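Local coordinates for bifunctional protein FolD (Thermus thermophilus, PDB 6V6Y) that probably oxidises 5,10-methylenetetrahydrofolate to the methenyl form with NADP+ and then hydrolyses that to 10-formyltetrahydrofolate, at residues 209-223 with 236-250. Numbering follows the deposited sequence.
Sequences PHLVRKEWVREGAIV and LGDVHPEVAEVAFAL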
loop_
_atom_site.group_PDB
_atom_site.type_symbol
_atom_site.label_atom_id
_atom_site.label_comp_id
_atom_site.label_asym_id
_atom_site.label_seq_id
_atom_site.Cartn_x
_atom_site.Cartn_y
_atom_site.Cartn_z
ATOM N N PRO A 209 23.388 -12.573 0.348
ATOM C CA PRO A 209 24.649 -11.811 0.347
ATOM C C PRO A 209 25.218 -11.638 -1.055
ATOM O O PRO A 209 25.379 -12.603 -1.800
ATOM C CB PRO A 209 25.581 -12.651 1.229
ATOM C CG PRO A 209 24.726 -13.667 1.905
ATOM C CD PRO A 209 23.493 -13.846 1.080
ATOM N N HIS A 210 25.516 -10.385 -1.406
ATOM C CA HIS A 210 26.175 -10.033 -2.669
ATOM C C HIS A 210 25.463 -10.619 -3.889
ATOM O O HIS A 210 26.088 -10.890 -4.924
ATOM C CB HIS A 210 27.643 -10.454 -2.656
ATOM C CG HIS A 210 28.453 -9.763 -1.608
ATOM N ND1 HIS A 210 29.817 -9.923 -1.496
ATOM C CD2 HIS A 210 28.090 -8.913 -0.618
ATOM C CE1 HIS A 210 30.262 -9.199 -0.483
ATOM N NE2 HIS A 210 29.235 -8.572 0.062
ATOM N N LEU A 211 24.142 -10.788 -3.783
ATOM C CA LEU A 211 23.347 -11.291 -4.902
ATOM C C LEU A 211 23.450 -10.378 -6.124
ATOM O O LEU A 211 23.674 -10.847 -7.248
ATOM C CB LEU A 211 21.901 -11.456 -4.434
ATOM C CG LEU A 211 20.771 -12.126 -5.217
ATOM C CD1 LEU A 211 20.055 -11.129 -6.053
ATOM C CD2 LEU A 211 21.316 -13.216 -6.077
ATOM N N VAL A 212 23.334 -9.069 -5.929
ATOM C CA VAL A 212 23.273 -8.140 -7.060
ATOM C C VAL A 212 24.681 -7.851 -7.589
ATOM O O VAL A 212 25.525 -7.292 -6.876
ATOM C CB VAL A 212 22.553 -6.844 -6.661
ATOM C CG1 VAL A 212 22.612 -5.799 -7.795
ATOM C CG2 VAL A 212 21.116 -7.155 -6.258
ATOM N N ARG A 213 24.921 -8.200 -8.854
ATOM C CA ARG A 213 26.207 -8.027 -9.520
ATOM C C ARG A 213 26.183 -6.772 -10.390
ATOM O O ARG A 213 25.144 -6.139 -10.580
ATOM C CB ARG A 213 26.547 -9.261 -10.370
ATOM C CG ARG A 213 26.297 -10.611 -9.673
ATOM C CD ARG A 213 27.210 -10.813 -8.470
ATOM N NE ARG A 213 28.611 -10.538 -8.805
ATOM C CZ ARG A 213 29.607 -11.413 -8.676
ATOM N NH1 ARG A 213 29.366 -12.628 -8.212
ATOM N NH2 ARG A 213 30.850 -11.070 -9.014
ATOM N N LYS A 214 27.347 -6.412 -10.935
ATOM C CA LYS A 214 27.444 -5.119 -11.605
ATOM C C LYS A 214 26.679 -5.101 -12.920
ATOM O O LYS A 214 26.256 -4.028 -13.378
ATOM C CB LYS A 214 28.909 -4.742 -11.836
ATOM C CG LYS A 214 29.778 -5.814 -12.471
ATOM C CD LYS A 214 31.087 -5.208 -12.977
ATOM C CE LYS A 214 32.236 -6.221 -12.971
ATOM N NZ LYS A 214 32.173 -7.181 -14.120
ATOM N N GLU A 215 26.520 -6.262 -13.557
ATOM C CA GLU A 215 25.752 -6.323 -14.794
ATOM C C GLU A 215 24.281 -6.021 -14.558
ATOM O O GLU A 215 23.580 -5.628 -15.501
ATOM C CB GLU A 215 25.898 -7.700 -15.441
ATOM C CG GLU A 215 27.260 -7.954 -16.040
ATOM C CD GLU A 215 28.269 -8.415 -14.998
ATOM O OE1 GLU A 215 27.838 -8.893 -13.908
ATOM O OE2 GLU A 215 29.492 -8.290 -15.277
ATOM N N TRP A 216 23.804 -6.200 -13.319
ATOM C CA TRP A 216 22.434 -5.863 -12.962
ATOM C C TRP A 216 22.205 -4.367 -12.822
ATOM O O TRP A 216 21.048 -3.950 -12.692
ATOM C CB TRP A 216 22.030 -6.502 -11.639
ATOM C CG TRP A 216 22.218 -7.978 -11.491
ATOM C CD1 TRP A 216 23.181 -8.767 -12.067
ATOM C CD2 TRP A 216 21.441 -8.841 -10.651
ATOM N NE1 TRP A 216 23.037 -10.069 -11.645
ATOM C CE2 TRP A 216 21.975 -10.141 -10.779
ATOM C CE3 TRP A 216 20.322 -8.641 -9.822
ATOM C CZ2 TRP A 216 21.433 -11.239 -10.108
ATOM C CZ3 TRP A 216 19.784 -9.729 -9.158
ATOM C CH2 TRP A 216 20.344 -11.015 -9.304
ATOM N N VAL A 217 23.257 -3.554 -12.806
ATOM C CA VAL A 217 23.145 -2.172 -12.365
ATOM C C VAL A 217 23.370 -1.237 -13.542
ATOM O O VAL A 217 24.323 -1.403 -14.313
ATOM C CB VAL A 217 24.117 -1.872 -11.209
ATOM C CG1 VAL A 217 23.905 -0.459 -10.689
ATOM C CG2 VAL A 217 23.902 -2.873 -10.091
ATOM N N ARG A 218 22.493 -0.247 -13.660
ATOM C CA ARG A 218 22.646 0.823 -14.631
ATOM C C ARG A 218 23.839 1.710 -14.294
ATOM O O ARG A 218 24.055 2.082 -13.134
ATOM C CB ARG A 218 21.374 1.667 -14.654
ATOM C CG ARG A 218 21.334 2.752 -15.696
ATOM C CD ARG A 218 19.907 3.253 -15.852
ATOM N NE ARG A 218 19.862 4.506 -16.596
ATOM C CZ ARG A 218 18.748 5.169 -16.874
ATOM N NH1 ARG A 218 17.583 4.688 -16.467
ATOM N NH2 ARG A 218 18.795 6.314 -17.550
ATOM N N GLU A 219 24.588 2.085 -15.325
ATOM C CA GLU A 219 25.671 3.048 -15.165
ATOM C C GLU A 219 25.173 4.313 -14.468
ATOM O O GLU A 219 24.145 4.885 -14.849
ATOM C CB GLU A 219 26.266 3.388 -16.541
ATOM C CG GLU A 219 27.421 4.383 -16.520
ATOM C CD GLU A 219 28.679 3.802 -15.864
ATOM O OE1 GLU A 219 29.031 2.639 -16.193
ATOM O OE2 GLU A 219 29.311 4.500 -15.018
ATOM N N GLY A 220 25.901 4.739 -13.431
ATOM C CA GLY A 220 25.529 5.934 -12.683
ATOM C C GLY A 220 24.323 5.794 -11.773
ATOM O O GLY A 220 23.748 6.807 -11.363
ATOM N N ALA A 221 23.917 4.572 -11.443
ATOM C CA ALA A 221 22.765 4.390 -10.574
ATOM C C ALA A 221 23.127 4.713 -9.132
ATOM O O ALA A 221 24.285 4.596 -8.718
ATOM C CB ALA A 221 22.245 2.958 -10.664
ATOM N N ILE A 222 22.122 5.144 -8.370
ATOM C CA ILE A 222 22.223 5.258 -6.914
ATOM C C ILE A 222 21.717 3.948 -6.325
ATOM O O ILE A 222 20.550 3.588 -6.521
ATOM C CB ILE A 222 21.397 6.445 -6.391
ATOM C CG1 ILE A 222 21.687 7.711 -7.200
ATOM C CG2 ILE A 222 21.587 6.638 -4.880
ATOM C CD1 ILE A 222 22.837 8.512 -6.708
ATOM N N VAL A 223 22.580 3.228 -5.613
ATOM C CA VAL A 223 22.268 1.891 -5.116
ATOM C C VAL A 223 22.200 1.931 -3.590
ATOM O O VAL A 223 23.174 2.312 -2.924
ATOM C CB VAL A 223 23.295 0.860 -5.605
ATOM C CG1 VAL A 223 22.977 -0.516 -5.028
ATOM C CG2 VAL A 223 23.308 0.819 -7.139
ATOM N N LEU A 236 27.429 -8.700 5.442
ATOM C CA LEU A 236 27.424 -8.575 3.990
ATOM C C LEU A 236 26.087 -8.011 3.537
ATOM O O LEU A 236 25.030 -8.474 3.987
ATOM C CB LEU A 236 27.668 -9.931 3.325
ATOM C CG LEU A 236 29.091 -10.203 2.850
ATOM C CD1 LEU A 236 30.104 -9.973 3.978
ATOM C CD2 LEU A 236 29.165 -11.622 2.310
ATOM N N GLY A 237 26.134 -7.014 2.658
ATOM C CA GLY A 237 24.930 -6.522 2.026
ATOM C C GLY A 237 24.391 -7.505 0.995
ATOM O O GLY A 237 24.951 -8.573 0.738
ATOM N N ASP A 238 23.245 -7.140 0.414
ATOM C CA ASP A 238 22.712 -7.901 -0.710
ATOM C C ASP A 238 23.371 -7.530 -2.020
ATOM O O ASP A 238 23.135 -8.201 -3.027
ATOM C CB ASP A 238 21.214 -7.685 -0.876
ATOM C CG ASP A 238 20.434 -8.110 0.322
ATOM O OD1 ASP A 238 20.856 -9.066 1.007
ATOM O OD2 ASP A 238 19.384 -7.489 0.570
ATOM N N VAL A 239 24.166 -6.472 -2.035
ATOM C CA VAL A 239 24.764 -5.945 -3.250
ATOM C C VAL A 239 26.258 -6.263 -3.234
ATOM O O VAL A 239 26.941 -6.022 -2.231
ATOM C CB VAL A 239 24.500 -4.436 -3.363
ATOM C CG1 VAL A 239 25.148 -3.888 -4.604
ATOM C CG2 VAL A 239 22.975 -4.161 -3.342
ATOM N N HIS A 240 26.752 -6.822 -4.327
ATOM C CA HIS A 240 28.167 -7.145 -4.429
ATOM C C HIS A 240 29.009 -5.869 -4.499
ATOM O O HIS A 240 28.675 -4.950 -5.256
ATOM C CB HIS A 240 28.424 -7.994 -5.674
ATOM C CG HIS A 240 29.747 -8.687 -5.661
ATOM N ND1 HIS A 240 30.915 -8.066 -6.045
ATOM C CD2 HIS A 240 30.090 -9.942 -5.281
ATOM C CE1 HIS A 240 31.921 -8.913 -5.911
ATOM N NE2 HIS A 240 31.449 -10.056 -5.446
ATOM N N PRO A 241 30.123 -5.796 -3.753
ATOM C CA PRO A 241 30.942 -4.562 -3.762
ATOM C C PRO A 241 31.464 -4.166 -5.133
ATOM O O PRO A 241 31.761 -2.983 -5.334
ATOM C CB PRO A 241 32.097 -4.873 -2.788
ATOM C CG PRO A 241 31.902 -6.291 -2.328
ATOM C CD PRO A 241 30.488 -6.700 -2.649
ATOM N N GLU A 242 31.539 -5.089 -6.099
ATOM C CA GLU A 242 31.921 -4.702 -7.454
ATOM C C GLU A 242 30.998 -3.640 -8.044
ATOM O O GLU A 242 31.379 -2.974 -9.014
ATOM C CB GLU A 242 31.932 -5.926 -8.366
ATOM C CG GLU A 242 30.539 -6.425 -8.724
ATOM C CD GLU A 242 30.568 -7.705 -9.542
ATOM O OE1 GLU A 242 29.480 -8.179 -9.955
ATOM O OE2 GLU A 242 31.684 -8.234 -9.772
ATOM N N VAL A 243 29.797 -3.470 -7.481
ATOM C CA VAL A 243 28.819 -2.513 -8.002
ATOM C C VAL A 243 29.340 -1.085 -7.889
ATOM O O VAL A 243 28.916 -0.206 -8.656
ATOM C CB VAL A 243 27.458 -2.736 -7.271
ATOM C CG1 VAL A 243 26.508 -1.535 -7.395
ATOM C CG2 VAL A 243 26.782 -4.007 -7.799
ATOM N N ALA A 244 30.300 -0.841 -6.979
ATOM C CA ALA A 244 30.977 0.454 -6.900
ATOM C C ALA A 244 31.683 0.833 -8.203
ATOM O O ALA A 244 31.991 2.015 -8.406
ATOM C CB ALA A 244 31.976 0.450 -5.742
ATOM N N GLU A 245 31.933 -0.137 -9.098
ATOM C CA GLU A 245 32.546 0.180 -10.386
ATOM C C GLU A 245 31.569 0.852 -11.344
ATOM O O GLU A 245 31.996 1.558 -12.264
ATOM C CB GLU A 245 33.079 -1.083 -11.062
ATOM C CG GLU A 245 34.175 -1.837 -10.330
ATOM C CD GLU A 245 34.473 -3.195 -10.961
ATOM O OE1 GLU A 245 34.695 -4.158 -10.196
ATOM O OE2 GLU A 245 34.469 -3.309 -12.213
ATOM N N VAL A 246 30.269 0.599 -11.195
ATOM C CA VAL A 246 29.270 1.103 -12.126
ATOM C C VAL A 246 28.403 2.186 -11.491
ATOM O O VAL A 246 27.969 3.114 -12.175
ATOM C CB VAL A 246 28.403 -0.055 -12.675
ATOM C CG1 VAL A 246 29.262 -1.045 -13.465
ATOM C CG2 VAL A 246 27.690 -0.757 -11.540
ATOM N N ALA A 247 28.155 2.100 -10.188
ATOM C CA ALA A 247 27.199 2.994 -9.554
ATOM C C ALA A 247 27.818 4.361 -9.314
ATOM O O ALA A 247 29.029 4.485 -9.112
ATOM C CB ALA A 247 26.710 2.399 -8.232
ATOM N N PHE A 248 26.976 5.396 -9.356
ATOM C CA PHE A 248 27.427 6.721 -8.960
ATOM C C PHE A 248 27.599 6.813 -7.444
ATOM O O PHE A 248 28.458 7.556 -6.950
ATOM C CB PHE A 248 26.436 7.765 -9.466
ATOM C CG PHE A 248 26.677 9.161 -8.932
ATOM C CD1 PHE A 248 25.978 9.624 -7.817
ATOM C CD2 PHE A 248 27.583 10.018 -9.559
ATOM C CE1 PHE A 248 26.184 10.907 -7.322
ATOM C CE2 PHE A 248 27.795 11.313 -9.077
ATOM C CZ PHE A 248 27.096 11.758 -7.954
ATOM N N ALA A 249 26.801 6.067 -6.696
ATOM C CA ALA A 249 26.868 6.095 -5.245
ATOM C C ALA A 249 26.252 4.807 -4.721
ATOM O O ALA A 249 25.279 4.297 -5.293
ATOM C CB ALA A 249 26.144 7.317 -4.674
ATOM N N LEU A 250 26.816 4.300 -3.634
ATOM C CA LEU A 250 26.460 3.000 -3.103
ATOM C C LEU A 250 26.492 3.042 -1.580
ATOM O O LEU A 250 27.441 3.566 -0.991
ATOM C CB LEU A 250 27.418 1.943 -3.636
ATOM C CG LEU A 250 27.432 0.634 -2.864
ATOM C CD1 LEU A 250 26.157 -0.172 -3.125
ATOM C CD2 LEU A 250 28.658 -0.150 -3.260
#
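Val223 and Ile222 run parallel to Leu250 and Ala249, with Val223 N giving a 2.9 Å hydrogen bond to Ala249 O. Farther back, Gly220 N, in a type II turn, bonds Val246 O, and at the other end Val212 bridges Val239: Val212 N binds Asp238 O while Val212 O receives His240 N. Strand 249-250 sits between 222-225 and 4-5 in the parallel sheet of the Rossmann-type NADP-binding domain. From the 3-10 segment 241-245, Val243 CG1 meets Val223 CG2 and Val243 CG2 meets Val217 CG2. The Arg213 guanidinium lies flat on the His240 ring, planes 1° apart and centres 4.0 Å apart. Its chain folds back twice (chi2 -65°, chi3 -49°), and Arg213 grips Glu242 side-on, NE to OE1 at 2.8 Å and NH2 to OE2 at 3.1 Å, both from above the carboxylate plane. Lys214 N reaches Glu242 OE1 at 2.9 Å from the face opposite Arg213 NE. With an alanine at Glu242, Arg213 would probably lose its carboxylate mate and Lys214 N this acceptor. The His210 ring is sandwiched, Pro241 CD 3.4 Å from its centroid and Leu236 CD2 over the other face, nearer the rim, and its edge makes an offset edge-to-face pair with His240.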